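Local coordinates for protein salmonella plasmid virulence: SpvB (Salmonella typhimurium, PDB 6P0X) that is the N-terminal domain of a Salmonella toxin that probably ADP-ribosylates actin, using NAD(+), and so blocks filament assembly, at residues L187-D195 with E279-R287. Numbering follows the deposited sequence.
Sequences LAENGDNVD and EIRLHRLCR
Glu189 and Arg284 are brought together by bends in both side chains: Glu189 leaves with CG opposite its backbone N (chi1 178°) and then turns at chi2, while Arg284 folds at chi2 (-49°) before its outer part runs extended. The salt bridge is short, 2.6 Å from Arg284 NE to Glu189 OE2, and nearly straight; OE2 offers its syn lone pair to a donor lying in the guanidinium plane. The anti lone pair of the same oxygen takes the backbone N of Asn190, so the carboxylate is tied to its own chain too. Glu189 OE1 accepts the backbone N of His283 at 2.7 Å, from above the carboxylate plane, and also bonds Tyr210 OH on strand 209-211.

His283 and Arg284 follow strand 280-282, paired antiparallel with 271-273, and join this two-stranded sheet to the loop after strand 181-188, where an Asx turn at Asn190, with OD1 accepting Asp192 N at 3.0 Å, overlaps a type II beta turn from Gly191 to Val194. The guanidinium edge of Arg284 meets the backbone here: NH1 and NH2 both grip Asp192 O end-on, each at 3.0 Å, and NH1 also reaches Asn190 O from well above the carbonyl plane. NH2 has a further acceptor in Leu265 O, while Trp264 NE1 donates to Asn190 OD1.

Val194 CG2 sits over the centre of one face of the His283 ring in a CH-pi contact, 3.9 Å from the centroid. His283 CB lies 3.5 Å above the guanidinium plane of Arg284, offset toward its rim.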
loop_
_atom_site.group_PDB
_atom_site.type_symbol
_atom_site.label_atom_id
_atom_site.label_comp_id
_atom_site.label_asym_id
_atom_site.label_seq_id
_atom_site.Cartn_x
_atom_site.Cartn_y
_atom_site.Cartn_z
ATOM N N LEU A 187 4.105 -6.586 -2.066
ATOM C CA LEU A 187 4.779 -7.870 -1.941
ATOM C C LEU A 187 4.669 -8.376 -0.509
ATOM O O LEU A 187 4.879 -7.613 0.440
ATOM C CB LEU A 187 6.250 -7.754 -2.339
ATOM C CG LEU A 187 6.527 -7.485 -3.814
ATOM C CD1 LEU A 187 7.996 -7.149 -4.021
ATOM C CD2 LEU A 187 6.116 -8.689 -4.652
ATOM N N ALA A 188 4.343 -9.657 -0.361
ATOM C CA ALA A 188 4.296 -10.286 0.950
ATOM C C ALA A 188 5.698 -10.653 1.417
ATOM O O ALA A 188 6.521 -11.140 0.637
ATOM C CB ALA A 188 3.419 -11.535 0.907
ATOM N N GLU A 189 5.963 -10.425 2.700
ATOM C CA GLU A 189 7.244 -10.813 3.274
ATOM C C GLU A 189 7.400 -12.331 3.232
ATOM O O GLU A 189 6.425 -13.082 3.312
ATOM C CB GLU A 189 7.355 -10.294 4.710
ATOM C CG GLU A 189 8.635 -10.683 5.446
ATOM C CD GLU A 189 9.872 -10.004 4.903
ATOM O OE1 GLU A 189 10.271 -8.963 5.467
ATOM O OE2 GLU A 189 10.447 -10.514 3.919
ATOM N N ASN A 190 8.638 -12.786 3.080
ATOM C CA ASN A 190 8.935 -14.214 3.051
ATOM C C ASN A 190 10.284 -14.430 3.729
ATOM O O ASN A 190 10.807 -13.547 4.418
ATOM C CB ASN A 190 8.878 -14.744 1.609
ATOM C CG ASN A 190 9.829 -14.019 0.673
ATOM O OD1 ASN A 190 10.948 -13.671 1.044
ATOM N ND2 ASN A 190 9.382 -13.790 -0.556
ATOM N N GLY A 191 10.871 -15.609 3.526
ATOM C CA GLY A 191 12.115 -15.944 4.190
ATOM C C GLY A 191 13.336 -15.955 3.292
ATOM O O GLY A 191 14.372 -16.514 3.664
ATOM N N ASP A 192 13.234 -15.330 2.120
ATOM C CA ASP A 192 14.359 -15.281 1.194
ATOM C C ASP A 192 15.583 -14.670 1.863
ATOM O O ASP A 192 15.504 -13.596 2.469
ATOM C CB ASP A 192 13.993 -14.475 -0.053
ATOM C CG ASP A 192 12.871 -15.105 -0.848
ATOM O OD1 ASP A 192 12.487 -16.252 -0.535
ATOM O OD2 ASP A 192 12.374 -14.453 -1.791
ATOM N N ASN A 193 16.710 -15.373 1.763
ATOM C CA ASN A 193 18.003 -14.937 2.289
ATOM C C ASN A 193 17.997 -14.786 3.806
ATOM O O ASN A 193 18.830 -14.063 4.362
ATOM C CB ASN A 193 18.454 -13.627 1.631
ATOM C CG ASN A 193 18.604 -13.756 0.129
ATOM O OD1 ASN A 193 19.210 -14.706 -0.367
ATOM N ND2 ASN A 193 18.038 -12.803 -0.606
ATOM N N VAL A 194 17.088 -15.470 4.495
ATOM C CA VAL A 194 16.994 -15.426 5.949
ATOM C C VAL A 194 17.408 -16.785 6.495
ATOM O O VAL A 194 16.898 -17.823 6.053
ATOM C CB VAL A 194 15.576 -15.052 6.416
ATOM C CG1 VAL A 194 15.498 -15.060 7.936
ATOM C CG2 VAL A 194 15.169 -13.689 5.867
ATOM N N ASP A 195 18.340 -16.780 7.443
ATOM C CA ASP A 195 18.721 -18.003 8.141
ATOM C C ASP A 195 17.601 -18.389 9.101
ATOM O O ASP A 195 17.382 -17.719 10.114
ATOM C CB ASP A 195 20.038 -17.796 8.880
ATOM C CG ASP A 195 20.485 -19.030 9.639
ATOM O OD1 ASP A 195 20.012 -20.139 9.316
ATOM O OD2 ASP A 195 21.313 -18.888 10.564
ATOM N N GLU A 279 1.976 -11.746 14.715
ATOM C CA GLU A 279 3.334 -11.296 14.442
ATOM C C GLU A 279 3.418 -10.666 13.059
ATOM O O GLU A 279 2.875 -11.190 12.081
ATOM C CB GLU A 279 4.323 -12.461 14.556
ATOM C CG GLU A 279 5.767 -12.105 14.196
ATOM C CD GLU A 279 6.789 -13.113 14.724
ATOM O OE1 GLU A 279 7.998 -12.783 14.750
ATOM O OE2 GLU A 279 6.391 -14.240 15.092
ATOM N N ILE A 280 4.093 -9.524 12.987
ATOM C CA ILE A 280 4.423 -8.866 11.729
ATOM C C ILE A 280 5.926 -8.633 11.760
ATOM O O ILE A 280 6.403 -7.743 12.467
ATOM C CB ILE A 280 3.664 -7.550 11.535
ATOM C CG1 ILE A 280 2.154 -7.795 11.573
ATOM C CG2 ILE A 280 4.075 -6.886 10.233
ATOM C CD1 ILE A 280 1.337 -6.530 11.381
ATOM N N ARG A 281 6.678 -9.435 11.013
ATOM C CA ARG A 281 8.132 -9.369 11.022
ATOM C C ARG A 281 8.623 -8.664 9.765
ATOM O O ARG A 281 8.081 -8.870 8.675
ATOM C CB ARG A 281 8.735 -10.773 11.117
ATOM C CG ARG A 281 10.239 -10.807 11.319
ATOM C CD ARG A 281 10.653 -12.050 12.098
ATOM N NE ARG A 281 12.076 -12.062 12.439
ATOM C CZ ARG A 281 12.611 -11.394 13.458
ATOM N NH1 ARG A 281 11.847 -10.640 14.240
ATOM N NH2 ARG A 281 13.915 -11.474 13.692
ATOM N N LEU A 282 9.644 -7.821 9.920
ATOM C CA LEU A 282 10.206 -7.060 8.809
ATOM C C LEU A 282 11.648 -7.488 8.579
ATOM O O LEU A 282 12.490 -7.361 9.476
ATOM C CB LEU A 282 10.132 -5.553 9.064
ATOM C CG LEU A 282 8.803 -4.873 8.728
ATOM C CD1 LEU A 282 7.792 -5.083 9.847
ATOM C CD2 LEU A 282 9.007 -3.391 8.442
ATOM N N HIS A 283 11.929 -7.984 7.375
ATOM C CA HIS A 283 13.275 -8.374 6.980
ATOM C C HIS A 283 13.852 -7.482 5.894
ATOM O O HIS A 283 15.020 -7.652 5.530
ATOM C CB HIS A 283 13.288 -9.828 6.485
ATOM C CG HIS A 283 13.109 -10.847 7.566
ATOM N ND1 HIS A 283 14.083 -11.118 8.503
ATOM C CD2 HIS A 283 12.076 -11.679 7.845
ATOM C CE1 HIS A 283 13.656 -12.067 9.319
ATOM N NE2 HIS A 283 12.440 -12.424 8.942
ATOM N N ARG A 284 13.075 -6.543 5.362
ATOM C CA ARG A 284 13.448 -5.842 4.145
ATOM C C ARG A 284 13.678 -4.361 4.407
ATOM O O ARG A 284 13.099 -3.770 5.328
ATOM C CB ARG A 284 12.372 -6.010 3.058
ATOM C CG ARG A 284 11.925 -7.450 2.839
ATOM C CD ARG A 284 13.108 -8.398 2.689
ATOM N NE ARG A 284 12.723 -9.779 2.975
ATOM C CZ ARG A 284 13.545 -10.822 2.898
ATOM N NH1 ARG A 284 13.101 -12.039 3.184
ATOM N NH2 ARG A 284 14.810 -10.652 2.534
ATOM N N LEU A 285 14.540 -3.777 3.576
ATOM C CA LEU A 285 14.780 -2.343 3.512
ATOM C C LEU A 285 14.649 -1.914 2.063
ATOM O O LEU A 285 15.231 -2.547 1.174
ATOM C CB LEU A 285 16.174 -1.969 4.020
ATOM C CG LEU A 285 16.443 -1.868 5.513
ATOM C CD1 LEU A 285 17.938 -1.985 5.748
ATOM C CD2 LEU A 285 15.914 -0.549 6.052
ATOM N N CYS A 286 13.891 -0.853 1.821
ATOM C CA CYS A 286 13.816 -0.315 0.471
ATOM C C CYS A 286 15.152 0.325 0.115
ATOM O O CYS A 286 15.583 1.288 0.759
ATOM C CB CYS A 286 12.680 0.692 0.341
ATOM S SG CYS A 286 12.628 1.482 -1.288
ATOM N N ARG A 287 15.809 -0.216 -0.906
ATOM C CA ARG A 287 17.110 0.290 -1.312
ATOM C C ARG A 287 17.015 1.354 -2.392
ATOM O O ARG A 287 17.916 2.195 -2.494
ATOM C CB ARG A 287 17.997 -0.853 -1.814
ATOM C CG ARG A 287 18.020 -2.079 -0.916
ATOM C CD ARG A 287 18.394 -1.720 0.512
ATOM N NE ARG A 287 18.143 -2.832 1.425
ATOM C CZ ARG A 287 19.091 -3.511 2.062
ATOM N NH1 ARG A 287 20.368 -3.188 1.902
ATOM N NH2 ARG A 287 18.759 -4.509 2.872
#